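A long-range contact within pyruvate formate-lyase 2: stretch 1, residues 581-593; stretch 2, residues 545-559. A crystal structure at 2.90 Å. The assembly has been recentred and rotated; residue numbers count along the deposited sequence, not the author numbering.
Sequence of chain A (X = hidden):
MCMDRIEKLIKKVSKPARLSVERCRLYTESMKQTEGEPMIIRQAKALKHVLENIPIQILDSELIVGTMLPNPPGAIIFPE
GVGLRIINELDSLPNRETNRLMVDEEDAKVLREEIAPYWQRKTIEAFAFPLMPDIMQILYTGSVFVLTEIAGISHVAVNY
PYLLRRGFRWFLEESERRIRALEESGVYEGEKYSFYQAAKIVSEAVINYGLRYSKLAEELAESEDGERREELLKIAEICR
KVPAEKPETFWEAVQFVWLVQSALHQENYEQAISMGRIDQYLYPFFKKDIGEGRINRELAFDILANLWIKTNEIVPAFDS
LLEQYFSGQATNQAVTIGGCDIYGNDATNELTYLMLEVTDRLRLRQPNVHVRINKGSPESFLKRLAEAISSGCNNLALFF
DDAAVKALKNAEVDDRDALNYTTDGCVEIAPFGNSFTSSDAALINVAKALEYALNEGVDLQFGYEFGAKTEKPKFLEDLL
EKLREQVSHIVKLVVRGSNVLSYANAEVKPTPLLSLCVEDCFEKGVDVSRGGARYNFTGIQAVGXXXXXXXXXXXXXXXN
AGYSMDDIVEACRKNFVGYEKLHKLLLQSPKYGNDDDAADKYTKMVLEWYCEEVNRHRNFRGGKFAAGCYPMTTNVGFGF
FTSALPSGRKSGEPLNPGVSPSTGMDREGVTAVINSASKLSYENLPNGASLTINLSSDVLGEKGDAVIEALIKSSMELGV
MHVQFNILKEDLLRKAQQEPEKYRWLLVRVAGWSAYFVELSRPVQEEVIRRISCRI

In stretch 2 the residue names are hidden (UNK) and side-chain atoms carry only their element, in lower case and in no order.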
# COMPACT_ATOMS: atom_id res chain seq x y z
N LYS A 581 -13.80 51.68 -36.45
CA LYS A 581 -14.86 51.05 -37.24
C LYS A 581 -15.10 49.62 -36.78
O LYS A 581 -16.22 49.25 -36.41
CB LYS A 581 -14.54 51.06 -38.74
CG LYS A 581 -15.57 50.30 -39.58
CD LYS A 581 -16.36 51.21 -40.50
CE LYS A 581 -15.85 51.07 -41.93
NZ LYS A 581 -16.34 52.16 -42.82
N LEU A 582 -14.02 48.83 -36.81
CA LEU A 582 -14.02 47.41 -36.41
C LEU A 582 -14.56 47.21 -35.01
O LEU A 582 -15.33 46.29 -34.76
CB LEU A 582 -12.59 46.87 -36.47
CG LEU A 582 -12.31 45.49 -35.87
CD1 LEU A 582 -13.05 44.38 -36.60
CD2 LEU A 582 -10.81 45.23 -35.87
N HIS A 583 -14.14 48.11 -34.12
CA HIS A 583 -14.53 48.11 -32.72
C HIS A 583 -16.05 48.15 -32.52
O HIS A 583 -16.58 47.49 -31.63
CB HIS A 583 -13.85 49.28 -32.03
CG HIS A 583 -14.19 49.43 -30.59
ND1 HIS A 583 -14.55 48.36 -29.79
CD2 HIS A 583 -14.19 50.52 -29.78
CE1 HIS A 583 -14.79 48.79 -28.57
NE2 HIS A 583 -14.57 50.10 -28.53
N LYS A 584 -16.73 48.92 -33.37
CA LYS A 584 -18.18 49.02 -33.34
C LYS A 584 -18.84 47.74 -33.83
O LYS A 584 -19.92 47.40 -33.40
CB LYS A 584 -18.69 50.23 -34.16
CG LYS A 584 -18.30 51.60 -33.58
CD LYS A 584 -19.31 52.73 -33.89
CE LYS A 584 -18.72 54.09 -33.48
NZ LYS A 584 -19.73 55.08 -33.04
N LEU A 585 -18.18 47.03 -34.74
CA LEU A 585 -18.68 45.75 -35.21
C LEU A 585 -18.50 44.68 -34.14
O LEU A 585 -19.38 43.84 -33.95
CB LEU A 585 -17.97 45.34 -36.51
CG LEU A 585 -17.80 43.85 -36.83
CD1 LEU A 585 -19.04 43.25 -37.48
CD2 LEU A 585 -16.62 43.66 -37.74
N LEU A 586 -17.36 44.72 -33.44
CA LEU A 586 -17.09 43.81 -32.33
C LEU A 586 -18.10 43.97 -31.21
O LEU A 586 -18.62 42.99 -30.69
CB LEU A 586 -15.69 44.04 -31.78
CG LEU A 586 -14.54 43.75 -32.73
CD1 LEU A 586 -13.22 43.98 -32.04
CD2 LEU A 586 -14.63 42.33 -33.27
N LEU A 587 -18.38 45.23 -30.85
CA LEU A 587 -19.34 45.55 -29.80
C LEU A 587 -20.77 45.13 -30.15
O LEU A 587 -21.52 44.67 -29.30
CB LEU A 587 -19.29 47.05 -29.48
CG LEU A 587 -18.33 47.49 -28.37
CD1 LEU A 587 -18.32 49.00 -28.26
CD2 LEU A 587 -18.74 46.86 -27.03
N GLN A 588 -21.10 45.25 -31.43
CA GLN A 588 -22.41 44.86 -31.97
C GLN A 588 -22.63 43.36 -32.01
O GLN A 588 -23.76 42.91 -32.16
CB GLN A 588 -22.59 45.40 -33.41
CG GLN A 588 -23.29 46.75 -33.49
CD GLN A 588 -24.62 46.72 -32.77
OE1 GLN A 588 -25.51 45.92 -33.11
NE2 GLN A 588 -24.77 47.58 -31.76
N SER A 589 -21.54 42.59 -31.89
CA SER A 589 -21.59 41.13 -32.05
C SER A 589 -22.38 40.49 -30.92
O SER A 589 -22.50 41.08 -29.84
CB SER A 589 -20.18 40.56 -32.12
OG SER A 589 -19.48 41.11 -33.21
N PRO A 590 -22.95 39.30 -31.18
CA PRO A 590 -23.73 38.58 -30.18
C PRO A 590 -22.99 38.35 -28.86
O PRO A 590 -21.78 38.13 -28.85
CB PRO A 590 -24.06 37.25 -30.87
CG PRO A 590 -24.04 37.57 -32.32
CD PRO A 590 -22.93 38.57 -32.47
N LYS A 591 -23.73 38.44 -27.76
CA LYS A 591 -23.17 38.38 -26.41
C LYS A 591 -23.75 37.23 -25.58
O LYS A 591 -24.92 36.85 -25.77
CB LYS A 591 -23.39 39.72 -25.68
CG LYS A 591 -22.64 40.93 -26.28
CD LYS A 591 -21.18 40.61 -26.57
CE LYS A 591 -20.42 41.75 -27.26
NZ LYS A 591 -19.37 41.22 -28.20
N TYR A 592 -22.93 36.67 -24.69
CA TYR A 592 -23.41 35.69 -23.73
C TYR A 592 -24.34 36.44 -22.78
O TYR A 592 -24.02 37.54 -22.33
CB TYR A 592 -22.24 35.02 -22.97
CG TYR A 592 -22.62 34.21 -21.72
CD1 TYR A 592 -23.19 32.95 -21.82
CD2 TYR A 592 -22.39 34.71 -20.44
CE1 TYR A 592 -23.53 32.22 -20.70
CE2 TYR A 592 -22.72 33.98 -19.31
CZ TYR A 592 -23.29 32.73 -19.45
OH TYR A 592 -23.62 32.01 -18.33
N GLY A 593 -25.50 35.84 -22.52
CA GLY A 593 -26.47 36.40 -21.59
C GLY A 593 -27.84 36.61 -22.20
O GLY A 593 -28.78 37.02 -21.51
N UNK A 545 -15.07 34.06 -18.12
CA UNK A 545 -15.41 33.01 -19.06
C UNK A 545 -16.28 33.55 -20.16
O UNK A 545 -16.23 33.06 -21.28
c UNK A 545 -15.05 31.16 -17.46
c UNK A 545 -16.03 31.76 -18.40
c UNK A 545 -17.31 32.08 -17.64
c UNK A 545 -18.21 30.87 -17.49
N UNK A 546 -17.05 34.58 -19.85
CA UNK A 546 -17.85 35.22 -20.88
C UNK A 546 -17.03 36.19 -21.71
O UNK A 546 -17.30 36.36 -22.88
c UNK A 546 -19.07 35.88 -20.31
N UNK A 547 -16.01 36.81 -21.13
CA UNK A 547 -15.14 37.70 -21.91
C UNK A 547 -14.39 37.00 -23.02
O UNK A 547 -14.22 37.57 -24.08
o UNK A 547 -15.30 40.52 -20.97
c UNK A 547 -14.17 38.45 -21.01
o UNK A 547 -14.91 39.50 -19.07
c UNK A 547 -14.82 39.58 -20.30
N UNK A 548 -13.95 35.77 -22.78
CA UNK A 548 -13.29 34.99 -23.83
C UNK A 548 -14.32 34.36 -24.74
O UNK A 548 -14.07 34.26 -25.93
c UNK A 548 -11.26 34.58 -22.46
c UNK A 548 -12.31 33.93 -23.28
c UNK A 548 -13.03 32.99 -22.40
N UNK A 549 -15.46 33.96 -24.20
CA UNK A 549 -16.54 33.42 -25.00
C UNK A 549 -16.98 34.44 -26.04
O UNK A 549 -17.02 34.13 -27.23
N UNK A 550 -17.30 35.64 -25.58
CA UNK A 550 -17.78 36.73 -26.44
C UNK A 550 -16.76 37.21 -27.46
O UNK A 550 -17.13 37.51 -28.60
c UNK A 550 -19.55 37.63 -24.88
o UNK A 550 -20.14 36.56 -25.13
o UNK A 550 -19.96 38.48 -24.06
c UNK A 550 -18.26 37.92 -25.60
N UNK A 551 -15.49 37.26 -27.06
CA UNK A 551 -14.41 37.62 -27.96
C UNK A 551 -14.27 36.62 -29.09
O UNK A 551 -13.73 36.95 -30.13
o UNK A 551 -12.86 38.95 -26.60
c UNK A 551 -13.07 37.69 -27.22
N UNK A 552 -14.76 35.40 -28.90
CA UNK A 552 -14.66 34.40 -29.95
C UNK A 552 -15.75 34.57 -30.98
O UNK A 552 -15.47 34.42 -32.17
c UNK A 552 -12.23 32.82 -29.40
c UNK A 552 -13.44 32.74 -28.54
c UNK A 552 -14.68 33.00 -29.36
c UNK A 552 -13.54 31.42 -27.82
N UNK A 553 -16.96 34.89 -30.53
CA UNK A 553 -18.09 35.19 -31.43
C UNK A 553 -17.80 36.42 -32.26
O UNK A 553 -18.04 36.46 -33.46
c UNK A 553 -20.58 35.26 -31.51
c UNK A 553 -19.36 35.56 -30.66
c UNK A 553 -19.43 34.83 -29.37
N UNK A 554 -17.25 37.42 -31.59
CA UNK A 554 -16.89 38.66 -32.23
C UNK A 554 -15.72 38.49 -33.19
O UNK A 554 -15.61 39.24 -34.15
c UNK A 554 -16.60 39.72 -31.19
N UNK A 555 -14.86 37.51 -32.96
CA UNK A 555 -13.80 37.23 -33.92
C UNK A 555 -14.39 36.50 -35.11
O UNK A 555 -14.06 36.80 -36.26
c UNK A 555 -12.62 36.46 -33.30
c UNK A 555 -11.69 37.42 -32.57
c UNK A 555 -10.73 36.75 -31.62
c UNK A 555 -11.80 35.75 -34.35
N UNK A 556 -15.32 35.58 -34.82
CA UNK A 556 -15.95 34.75 -35.85
C UNK A 556 -16.54 35.60 -36.97
O UNK A 556 -16.12 35.46 -38.12
o UNK A 556 -19.31 31.19 -36.38
c UNK A 556 -17.02 33.84 -35.27
o UNK A 556 -19.36 32.61 -34.70
c UNK A 556 -17.61 32.87 -36.27
c UNK A 556 -18.84 32.17 -35.75
N UNK A 557 -17.45 36.50 -36.61
CA UNK A 557 -18.13 37.36 -37.57
C UNK A 557 -17.24 38.40 -38.23
O UNK A 557 -17.48 38.77 -39.39
N UNK A 558 -16.22 38.88 -37.52
CA UNK A 558 -15.33 39.91 -38.06
C UNK A 558 -14.36 39.39 -39.11
O UNK A 558 -13.96 40.11 -40.03
c UNK A 558 -14.56 40.60 -36.94
N UNK A 559 -13.96 38.13 -38.97
CA UNK A 559 -13.16 37.49 -39.99
C UNK A 559 -14.09 37.21 -41.16
O UNK A 559 -13.82 37.67 -42.27
c UNK A 559 -11.10 34.83 -38.00
c UNK A 559 -10.29 37.05 -38.83
c UNK A 559 -11.50 36.24 -38.39
c UNK A 559 -12.57 36.18 -39.47

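Position 545 has four side-chain carbons, forked at the first, with one arm two carbons long. None comes within contact distance of stretch 1. This is Ile545.

Position 546 has a single carbon. It lies 3.5 Å from Tyr592 CD2, measured from its CB. One carbon makes it Ala546.

Position 547 has two carbons, the second carrying two oxygens, and is out of reach of stretch 1. The short carboxylate is Asp547.

Position 548 has one carbon bearing two more. It does not reach stretch 1. It is Val548.

Position 549 has no side-chain atoms, so it is Gly549. An ideal CB here would be crowded by Ile545 O, at 3.2 Å.

Position 550 has two carbons, the second carrying two oxygens. One oxygen lies 2.8 Å from Tyr592 N; the other lies 3.5 Å from Lys591 CD. The carboxylate one carbon beyond CB identifies Asp550. Its OD1 accepts the hydrogen bond from Tyr592 N.

Position 551 has one carbon and then one oxygen. The CA-to-CB bond points away from stretch 1. It is Ser551. Its OG makes a weak hydrogen bond to Asp547 O, 3.2 Å away.

Position 552 has four carbons, forked at the second, and no contact. It is Leu552.

Position 553 has three carbons, one carrying two. One arm of the fork lies 4.1 Å from Pro590 CB. The fork at the first carbon gives Val553, and the arm is CG1.

Position 554 has one carbon, CB, 3.9 Å from Leu586 CD2 and 3.8 Å from Ser589 OG. It is Ala554. The small side chain accompanies a close backbone approach, with Leu586 CA and Ala554 CA 5.2 Å apart.

Position 555 has four carbons, forked at the first, one arm longer. Its CA-to-CB bond points away. It is Ile555.

Position 556 has three carbons, the third carrying two oxygens, and does not reach stretch 1. It is Glu556.

Position 557 has no side-chain atoms. It is Gly557, although a CB would have room.

Position 558 has one carbon, touched by three leucines: its CB is 3.8 Å from Leu585 CD2, and 4.1 Å from both Leu582 CD1 and Leu586 CD2. It is Ala558.

Position 559 has four carbons, forked at the second. The CA-to-CB bond points away from stretch 1. It is Leu559.

The contact has two parts. Where the helices cross at 123°, Leu586 packs against Ala554, and Leu582, Leu585 and Leu586 pack against Ala558. From Ser589 on, the chain is loop, and residues 590-592 run along the other helix. Pro590 meets Val553, Asp550 holds the backbone at Tyr592, and the tyrosine ring lies obliquely against Ala546. Within stretch 1, Lys591 NZ donates to Leu586 O at 3.1 Å, tying loop to helix.

Stretch 2 (545-559) IADVGDSLVAIEGAL
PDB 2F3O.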